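Local coordinates for Lmo0741 protein (PDB 4R1H), which is a transcriptional regulator of the GntR family that probably binds DNA through a winged helix-turn-helix domain, at the interface of chains A and B. Sequence-based numbering; all coordinates share one arbitrary frame. Chains: chain A/B, Lmo0741 protein.

The interface of chains A and B. Residues chain A 101, 104, 106, 110, 114; chain B 86, 90, 93-94.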
# COMPACT_ATOMS: atom_id res chain seq x y z
N MSE A 101 5.80 7.25 -4.37
CA MSE A 101 5.91 8.69 -4.52
C MSE A 101 6.97 9.10 -5.54
O MSE A 101 6.77 10.03 -6.32
CB MSE A 101 6.12 9.39 -3.20
CG MSE A 101 5.00 9.12 -2.20
SE MSE A 101 3.48 10.30 -2.51
CE MSE A 101 4.11 11.82 -1.60
N LEU A 104 6.07 8.99 -9.14
CA LEU A 104 5.28 10.14 -9.55
C LEU A 104 6.17 11.36 -9.83
O LEU A 104 5.69 12.43 -10.19
CB LEU A 104 4.25 10.47 -8.46
CG LEU A 104 3.22 9.37 -8.30
CD1 LEU A 104 2.44 9.71 -7.03
CD2 LEU A 104 2.27 9.32 -9.47
N ILE A 106 8.02 12.83 -7.42
CA ILE A 106 8.04 13.65 -6.22
C ILE A 106 9.30 13.40 -5.50
O ILE A 106 9.54 12.25 -5.06
CB ILE A 106 6.75 13.36 -5.32
CG1 ILE A 106 5.45 13.56 -6.14
CG2 ILE A 106 6.80 14.21 -4.06
CD1 ILE A 106 4.20 13.21 -5.36
N LYS A 110 9.96 16.90 -1.07
CA LYS A 110 8.52 17.09 -1.20
C LYS A 110 7.72 15.93 -0.57
O LYS A 110 6.59 16.12 -0.13
CB LYS A 110 8.15 17.21 -2.66
CG LYS A 110 6.70 17.55 -2.83
CD LYS A 110 6.43 18.13 -4.21
CE LYS A 110 4.96 18.15 -4.42
NZ LYS A 110 4.36 19.12 -3.48
N TRP A 114 4.86 16.40 2.28
CA TRP A 114 3.54 15.71 2.25
C TRP A 114 3.22 15.07 3.57
O TRP A 114 2.14 15.23 4.15
CB TRP A 114 3.51 14.69 1.10
CG TRP A 114 2.88 15.19 -0.20
CD1 TRP A 114 3.47 15.57 -1.32
CD2 TRP A 114 1.50 15.52 -0.34
NE1 TRP A 114 2.53 16.04 -2.24
CE2 TRP A 114 1.32 16.02 -1.64
CE3 TRP A 114 0.40 15.41 0.51
CZ2 TRP A 114 0.06 16.43 -2.10
CZ3 TRP A 114 -0.83 15.80 0.05
CH2 TRP A 114 -0.97 16.32 -1.23
N GLU B 86 -2.39 15.12 -9.28
CA GLU B 86 -1.19 14.89 -8.44
C GLU B 86 -1.52 14.96 -6.99
O GLU B 86 -1.12 14.04 -6.20
CB GLU B 86 -0.08 15.84 -8.80
CG GLU B 86 1.18 15.63 -7.97
CD GLU B 86 2.28 16.61 -8.32
OE1 GLU B 86 2.26 17.27 -9.42
OE2 GLU B 86 3.18 16.75 -7.49
N ALA B 90 -1.11 11.79 -4.40
CA ALA B 90 -0.08 11.93 -3.33
C ALA B 90 -0.76 11.95 -1.96
O ALA B 90 -0.27 11.33 -0.99
CB ALA B 90 0.72 13.16 -3.49
N LEU B 93 -1.76 8.32 -1.08
CA LEU B 93 -0.62 7.49 -0.72
C LEU B 93 -0.13 7.87 0.72
O LEU B 93 0.23 7.01 1.55
CB LEU B 93 0.55 7.72 -1.66
CG LEU B 93 0.32 6.95 -2.98
CD1 LEU B 93 1.35 7.51 -3.97
CD2 LEU B 93 0.68 5.49 -2.79
N THR B 94 -0.07 9.16 0.95
CA THR B 94 0.46 9.67 2.23
C THR B 94 -0.50 9.33 3.37
O THR B 94 -0.05 8.85 4.44
CB THR B 94 0.72 11.18 2.12
OG1 THR B 94 1.66 11.46 1.05
CG2 THR B 94 1.35 11.74 3.38
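Helix 79-103 of chain B lies in a groove that chain A forms from the end of its own helix 79-103, the loop that follows and helix 108-117. The arrangement illustrates how a small residue on one helix can allow an aromatic ring of a partner to come close: B:Ala90 faces A:Trp114, and its methyl CB sits over one face of the indole, 3.4 Å above the plane and displaced from the ring centres toward CE2. CE2 of A:Trp114 is the ring atom nearest CB of B:Ala90, at 3.5 Å, in a CH-pi contact that spans both the five- and six-membered rings. The same methyl is also approached by CD1, the end of A:Ile106, so that ring and aliphatic tip share one alanine.

Selenomethionine A:Met101 packs alongside, against B:Leu93, B:Ala90 and B:Thr94. Its chain bends at chi2 and chi3 (both -82°), which lays the selenium against B:Leu93 while the terminal CE turns toward B:Thr94. The side chains of A:Met101 and B:Leu93 run antiparallel alongside one another, with SE of A:Met101 3.8 Å from CD1 of B:Leu93. That CD1 also meets A:Leu104 tip to tip, extending the apolar seam toward the loop.

One turn earlier in helix 79-103 of chain B than B:Ala90, B:Glu86 reaches out fully extended, its CG anti to the backbone N (chi1 -179°), and brings its carboxylate beside the aliphatic parts of A:Ile106 and A:Lys110. The side-chain amino nitrogen NZ of A:Lys110 remains 4.8 Å from OE2 of B:Glu86, too far for a salt bridge, although the opposite charges may still attract weakly.

The chains are copies of one protein related by a two-fold axis, so the patch recurs with the chains exchanged, consistent with a dimer. The side chain of B:Thr94 lies roughly perpendicular to that of A:Trp114, and its hydroxyl OG1, 3.7 Å from the tryptophan CB, is turned back within its own helix to hydrogen-bond B:Ala90 O at 2.8 Å, approaching from above the carbonyl plane.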